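Local coordinates for magnesium and cobalt efflux protein CorC (Neisseria meningitidis, PDB 2PLI), which probably takes part in magnesium and cobalt transport, the chain here being its C-terminal transporter-associated domain, which binds zinc in this crystal, at residues A[19-31]-A[34-48]. Residues are numbered along the deposited sequence; the frame is centred on the assembly and turned at random. Where two conformers were deposited one is given.
With ZN (zinc ion), chain E; ZN (zinc ion), chain U; ZN (zinc ion), chain B.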
loop_
_atom_site.group_PDB
_atom_site.type_symbol
_atom_site.label_atom_id
_atom_site.label_comp_id
_atom_site.label_asym_id
_atom_site.label_seq_id
_atom_site.Cartn_x
_atom_site.Cartn_y
_atom_site.Cartn_z
ATOM N N ARG A 19 0.450 -1.130 -17.413
ATOM C CA ARG A 19 1.204 -2.364 -17.213
ATOM C C ARG A 19 1.881 -2.285 -15.867
ATOM O O ARG A 19 2.428 -1.256 -15.514
ATOM C CB ARG A 19 2.244 -2.482 -18.310
ATOM C CG ARG A 19 2.738 -3.839 -18.516
ATOM C CD ARG A 19 2.996 -3.994 -20.027
ATOM N NE ARG A 19 3.821 -5.137 -20.235
ATOM C CZ ARG A 19 5.138 -5.114 -20.313
ATOM N NH1 ARG A 19 5.834 -3.982 -20.311
ATOM N NH2 ARG A 19 5.730 -6.253 -20.453
ATOM N N TRP A 20 1.823 -3.383 -15.125
ATOM C CA TRP A 20 2.277 -3.408 -13.759
ATOM C C TRP A 20 3.194 -4.579 -13.453
ATOM O O TRP A 20 2.877 -5.727 -13.789
ATOM C CB TRP A 20 1.061 -3.491 -12.815
ATOM C CG TRP A 20 0.088 -2.411 -13.061
ATOM C CD1 TRP A 20 0.100 -1.174 -12.509
ATOM C CD2 TRP A 20 -1.037 -2.441 -13.951
ATOM N NE1 TRP A 20 -0.931 -0.413 -13.006
ATOM C CE2 TRP A 20 -1.631 -1.161 -13.912
ATOM C CE3 TRP A 20 -1.600 -3.410 -14.791
ATOM C CZ2 TRP A 20 -2.756 -0.838 -14.664
ATOM C CZ3 TRP A 20 -2.729 -3.063 -15.568
ATOM C CH2 TRP A 20 -3.285 -1.802 -15.482
ATOM N N ARG A 21 4.295 -4.309 -12.765
ATOM C CA ARG A 21 5.139 -5.377 -12.281
ATOM C C ARG A 21 4.747 -5.637 -10.843
ATOM O O ARG A 21 4.718 -4.684 -10.033
ATOM C CB ARG A 21 6.611 -4.993 -12.363
ATOM C CG ARG A 21 7.494 -6.191 -11.987
ATOM C CD ARG A 21 8.986 -5.834 -12.020
ATOM N NE ARG A 21 9.422 -5.337 -13.304
ATOM C CZ ARG A 21 9.778 -4.072 -13.549
ATOM N NH1 ARG A 21 9.756 -3.138 -12.587
ATOM N NH2 ARG A 21 10.152 -3.733 -14.769
ATOM N N ILE A 22 4.417 -6.887 -10.524
ATOM C CA ILE A 22 3.815 -7.184 -9.220
ATOM C C ILE A 22 4.626 -8.239 -8.450
ATOM O O ILE A 22 4.903 -9.323 -8.968
ATOM C CB ILE A 22 2.355 -7.718 -9.414
ATOM C CG1 ILE A 22 1.500 -6.706 -10.178
ATOM C CG2 ILE A 22 1.694 -8.044 -8.059
ATOM C CD1 ILE A 22 0.049 -7.129 -10.417
ATOM N N HIS A 23 4.972 -7.911 -7.209
ATOM C CA HIS A 23 5.612 -8.854 -6.305
ATOM C C HIS A 23 4.622 -9.964 -6.047
ATOM O O HIS A 23 3.491 -9.723 -5.665
ATOM C CB HIS A 23 5.980 -8.203 -4.973
ATOM C CG HIS A 23 7.102 -7.225 -5.058
ATOM N ND1 HIS A 23 7.789 -6.791 -3.943
ATOM C CD2 HIS A 23 7.636 -6.564 -6.110
ATOM C CE1 HIS A 23 8.706 -5.916 -4.312
ATOM N NE2 HIS A 23 8.637 -5.767 -5.617
ATOM N N ALA A 24 5.069 -11.200 -6.206
ATOM C CA ALA A 24 4.172 -12.324 -5.980
ATOM C C ALA A 24 3.577 -12.427 -4.576
ATOM O O ALA A 24 2.519 -13.055 -4.398
ATOM C CB ALA A 24 4.873 -13.636 -6.342
ATOM N N ALA A 25 4.299 -11.892 -3.610
ATOM C CA ALA A 25 3.879 -11.947 -2.219
ATOM C C ALA A 25 2.786 -10.923 -1.859
ATOM O O ALA A 25 2.230 -10.975 -0.739
ATOM C CB ALA A 25 5.095 -11.796 -1.351
ATOM N N THR A 26 2.380 -10.103 -2.838
ATOM C CA THR A 26 1.314 -9.100 -2.641
ATOM C C THR A 26 0.005 -9.824 -2.246
ATOM O O THR A 26 -0.388 -10.805 -2.864
ATOM C CB THR A 26 1.075 -8.269 -3.882
ATOM O OG1 THR A 26 2.287 -7.630 -4.289
ATOM C CG2 THR A 26 -0.010 -7.225 -3.600
ATOM N N GLU A 27 -0.621 -9.355 -1.181
ATOM C CA GLU A 27 -1.820 -9.993 -0.676
ATOM C C GLU A 27 -2.975 -9.757 -1.620
ATOM O O GLU A 27 -3.156 -8.654 -2.188
ATOM C CB GLU A 27 -2.094 -9.487 0.749
ATOM C CG GLU A 27 -1.010 -9.971 1.701
ATOM C CD GLU A 27 -0.927 -9.216 3.017
ATOM O OE1 GLU A 27 -1.930 -9.082 3.732
ATOM O OE2 GLU A 27 0.170 -8.717 3.437
ATOM N N ILE A 28 -3.751 -10.857 -1.736
ATOM C CA ILE A 28 -4.876 -10.786 -2.678
ATOM C C ILE A 28 -5.787 -9.599 -2.399
ATOM O O ILE A 28 -6.242 -8.950 -3.328
ATOM C CB ILE A 28 -5.659 -12.135 -2.682
ATOM C CG1 ILE A 28 -4.797 -13.252 -3.263
ATOM C CG2 ILE A 28 -6.953 -11.977 -3.489
ATOM C CD1 ILE A 28 -5.490 -14.655 -3.185
ATOM N N GLU A 29 -6.009 -9.255 -1.119
ATOM C CA GLU A 29 -6.864 -8.110 -0.811
ATOM C C GLU A 29 -6.301 -6.793 -1.308
ATOM O O GLU A 29 -7.038 -5.913 -1.706
ATOM C CB GLU A 29 -7.127 -7.997 0.680
ATOM C CG GLU A 29 -7.778 -9.216 1.265
ATOM C CD GLU A 29 -6.832 -10.245 1.794
ATOM O OE1 GLU A 29 -5.654 -10.319 1.415
ATOM O OE2 GLU A 29 -7.289 -11.017 2.654
ATOM N N ASP A 30 -4.985 -6.676 -1.296
ATOM C CA ASP A 30 -4.341 -5.480 -1.808
ATOM C C ASP A 30 -4.364 -5.391 -3.331
ATOM O O ASP A 30 -4.504 -4.286 -3.925
ATOM C CB ASP A 30 -2.960 -5.337 -1.207
ATOM C CG ASP A 30 -3.029 -5.182 0.326
ATOM O OD1 ASP A 30 -3.878 -4.410 0.842
ATOM O OD2 ASP A 30 -2.302 -5.920 1.023
ATOM N N ILE A 31 -4.357 -6.515 -4.074
ATOM C CA ILE A 31 -4.626 -6.613 -5.500
ATOM C C ILE A 31 -6.044 -6.123 -5.777
ATOM O O ILE A 31 -6.281 -5.332 -6.665
ATOM C CB ILE A 31 -4.465 -8.071 -5.979
ATOM C CG1 ILE A 31 -2.983 -8.514 -5.838
ATOM C CG2 ILE A 31 -4.970 -8.231 -7.409
ATOM C CD1 ILE A 31 -1.966 -7.865 -6.816
ATOM N N PHE A 34 -6.423 -2.395 -5.524
ATOM C CA PHE A 34 -5.694 -1.717 -6.592
ATOM C C PHE A 34 -6.423 -1.775 -7.910
ATOM O O PHE A 34 -6.510 -0.756 -8.638
ATOM C CB PHE A 34 -4.282 -2.273 -6.696
ATOM C CG PHE A 34 -3.399 -1.514 -7.665
ATOM C CD1 PHE A 34 -2.525 -0.506 -7.186
ATOM C CD2 PHE A 34 -3.389 -1.804 -9.026
ATOM C CE1 PHE A 34 -1.685 0.171 -8.031
ATOM C CE2 PHE A 34 -2.561 -1.133 -9.871
ATOM C CZ PHE A 34 -1.729 -0.112 -9.404
ATOM N N PHE A 35 -6.989 -2.938 -8.226
ATOM C CA PHE A 35 -7.553 -3.176 -9.531
ATOM C C PHE A 35 -9.063 -3.175 -9.578
ATOM O O PHE A 35 -9.635 -3.192 -10.657
ATOM C CB PHE A 35 -7.077 -4.520 -10.084
ATOM C CG PHE A 35 -5.641 -4.521 -10.494
ATOM C CD1 PHE A 35 -5.234 -3.875 -11.645
ATOM C CD2 PHE A 35 -4.681 -5.154 -9.722
ATOM C CE1 PHE A 35 -3.913 -3.843 -12.004
ATOM C CE2 PHE A 35 -3.359 -5.142 -10.083
ATOM C CZ PHE A 35 -2.959 -4.473 -11.210
ATOM N N GLY A 36 -9.706 -3.176 -8.435
ATOM C CA GLY A 36 -11.168 -3.328 -8.395
ATOM C C GLY A 36 -11.671 -4.736 -8.725
ATOM O O GLY A 36 -12.874 -4.937 -9.032
ATOM N N THR A 37 -10.786 -5.713 -8.639
ATOM C CA THR A 37 -11.094 -7.138 -8.777
ATOM C C THR A 37 -11.724 -7.672 -7.488
ATOM O O THR A 37 -11.696 -7.025 -6.444
ATOM C CB THR A 37 -9.827 -7.920 -9.158
ATOM O OG1 THR A 37 -8.761 -7.559 -8.261
ATOM C CG2 THR A 37 -9.388 -7.578 -10.593
ATOM N N GLU A 38 -12.286 -8.873 -7.580
ATOM C CA GLU A 38 -12.899 -9.530 -6.445
ATOM C C GLU A 38 -12.390 -10.960 -6.328
ATOM O O GLU A 38 -13.157 -11.926 -6.134
ATOM C CB GLU A 38 -14.430 -9.481 -6.595
ATOM C CG GLU A 38 -15.026 -8.094 -6.407
ATOM C CD GLU A 38 -16.517 -8.057 -6.720
ATOM O OE1 GLU A 38 -17.182 -9.117 -6.627
ATOM O OE2 GLU A 38 -17.023 -6.961 -7.066
ATOM N N TYR A 39 -11.073 -11.099 -6.467
ATOM C CA TYR A 39 -10.437 -12.368 -6.315
ATOM C C TYR A 39 -10.568 -12.872 -4.906
ATOM O O TYR A 39 -10.575 -12.120 -3.939
ATOM C CB TYR A 39 -8.963 -12.251 -6.612
ATOM C CG TYR A 39 -8.593 -11.790 -7.992
ATOM C CD1 TYR A 39 -9.224 -12.269 -9.119
ATOM C CD2 TYR A 39 -7.530 -10.916 -8.181
ATOM C CE1 TYR A 39 -8.835 -11.872 -10.387
ATOM C CE2 TYR A 39 -7.135 -10.544 -9.431
ATOM C CZ TYR A 39 -7.803 -10.990 -10.537
ATOM O OH TYR A 39 -7.358 -10.569 -11.777
ATOM N N SER A 40 -10.648 -14.182 -4.802
ATOM C CA SER A 40 -10.820 -14.798 -3.520
ATOM C C SER A 40 -10.397 -16.232 -3.723
ATOM O O SER A 40 -10.680 -16.819 -4.755
ATOM C CB SER A 40 -12.291 -14.662 -3.118
ATOM O OG SER A 40 -12.687 -15.629 -2.198
ATOM N N SER A 41 -9.686 -16.781 -2.752
ATOM C CA SER A 41 -9.321 -18.183 -2.792
ATOM C C SER A 41 -9.563 -18.757 -1.421
ATOM O O SER A 41 -9.483 -18.058 -0.414
ATOM C CB SER A 41 -7.853 -18.340 -3.199
ATOM O OG SER A 41 -7.428 -19.693 -3.129
ATOM N N GLU A 42 -9.908 -20.028 -1.395
ATOM C CA GLU A 42 -9.979 -20.730 -0.150
ATOM C C GLU A 42 -8.572 -21.079 0.326
ATOM O O GLU A 42 -8.342 -21.206 1.527
ATOM C CB GLU A 42 -10.822 -21.984 -0.344
ATOM C CG GLU A 42 -12.277 -21.661 -0.598
ATOM C CD GLU A 42 -12.997 -21.234 0.666
ATOM O OE1 GLU A 42 -12.673 -21.757 1.755
ATOM O OE2 GLU A 42 -13.908 -20.398 0.564
ATOM N N GLU A 43 -7.645 -21.231 -0.618
ATOM C CA GLU A 43 -6.346 -21.842 -0.354
ATOM C C GLU A 43 -5.141 -20.937 -0.651
ATOM O O GLU A 43 -4.000 -21.350 -0.391
ATOM C CB GLU A 43 -6.226 -23.140 -1.172
ATOM C CG GLU A 43 -5.922 -22.916 -2.661
ATOM C CD GLU A 43 -6.190 -24.124 -3.564
ATOM O OE1 GLU A 43 -6.663 -25.179 -3.082
ATOM O OE2 GLU A 43 -5.908 -24.004 -4.782
ATOM N N ALA A 44 -5.387 -19.755 -1.232
ATOM C CA ALA A 44 -4.330 -18.780 -1.552
ATOM C C ALA A 44 -4.581 -17.463 -0.845
ATOM O O ALA A 44 -5.707 -16.990 -0.788
ATOM C CB ALA A 44 -4.252 -18.531 -3.056
ATOM N N ASP A 45 -3.513 -16.848 -0.376
ATOM C CA ASP A 45 -3.589 -15.524 0.234
ATOM C C ASP A 45 -2.859 -14.397 -0.505
ATOM O O ASP A 45 -3.055 -13.196 -0.209
ATOM C CB ASP A 45 -2.986 -15.595 1.592
ATOM C CG ASP A 45 -3.302 -14.394 2.366
ATOM O OD1 ASP A 45 -4.498 -13.923 2.266
ATOM O OD2 ASP A 45 -2.372 -13.868 3.019
ATOM N N THR A 46 -2.011 -14.803 -1.448
ATOM C CA THR A 46 -1.217 -13.872 -2.248
ATOM C C THR A 46 -1.500 -14.059 -3.743
ATOM O O THR A 46 -2.025 -15.092 -4.203
ATOM C CB THR A 46 0.291 -14.056 -2.038
ATOM O OG1 THR A 46 0.712 -15.324 -2.597
ATOM C CG2 THR A 46 0.699 -13.974 -0.557
ATOM N N ILE A 47 -1.076 -13.069 -4.526
ATOM C CA ILE A 47 -1.339 -13.141 -5.963
ATOM C C ILE A 47 -0.526 -14.279 -6.583
ATOM O O ILE A 47 -1.006 -14.954 -7.473
ATOM C CB ILE A 47 -1.104 -11.789 -6.622
ATOM C CG1 ILE A 47 -1.567 -11.778 -8.084
ATOM C CG2 ILE A 47 0.356 -11.372 -6.490
ATOM C CD1 ILE A 47 -3.021 -12.189 -8.325
ATOM N N GLY A 48 0.704 -14.496 -6.112
ATOM C CA GLY A 48 1.512 -15.633 -6.578
ATOM C C GLY A 48 0.802 -16.955 -6.304
ATOM O O GLY A 48 0.768 -17.868 -7.141
HETATM ZN ZN ZN E . -4.715 -12.162 3.644
HETATM ZN ZN ZN U . 0.276 -7.613 5.066
HETATM ZN ZN ZN B . -14.872 -20.310 2.640
HETATM O O HOH W 1 3.486 -15.751 -2.879
HETATM O O HOH W 2 -4.201 -10.301 4.511
HETATM O O HOH W 3 -15.828 -22.407 2.784
HETATM O O HOH W 4 -15.020 -18.756 1.222
#
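F34 and F35 turn their ring edges to one face of the W20 indole. F35 meets the six-membered ring edge-to-face (planes at 86°, CE1 3.6 Å from W20 CE3), F34 the five-membered ring in an offset edge-to-face pair. F34 sends CG anti to its backbone N (-173°), F35 anti to its carbonyl carbon. F34 CD2 lies over the centre of the F35 ring.

Among the aliphatics, I31 splits its branches, CG2 reaching the Y39 ring edge in plane at 3.8 Å from CE2 and CG1 meeting I47 CB. I28 lays CG2 against Y39 CB and CD1 against A44.

Backbone bonds join turn 23-26 and the start of helix 28-35 to residues 45-48. A24 O accepts from G48 N on an in-plane lone pair (2.9 Å), T26 O from I47 N, and D45 O from I28 N, nearly straight (175°). N-cap residues E27 and T46 form a single beta bridge.

Where subunits meet, D45 OD1 binds zinc at 2.2 Å with a water and H23 of the second subunit; both E29 carboxylate oxygens stand 3.0 Å from this zinc. E27 OE2 holds another zinc with D10 and H13 of the second subunit and D10 of the fourth; R21 of the second also engages E27.

Strand 19-23 and helix 28-35 thus pack against residues 34-48, leading into helix 47-55; W20 also packs on A14 of strand 12-14, F35 and I47 on strand 70-77.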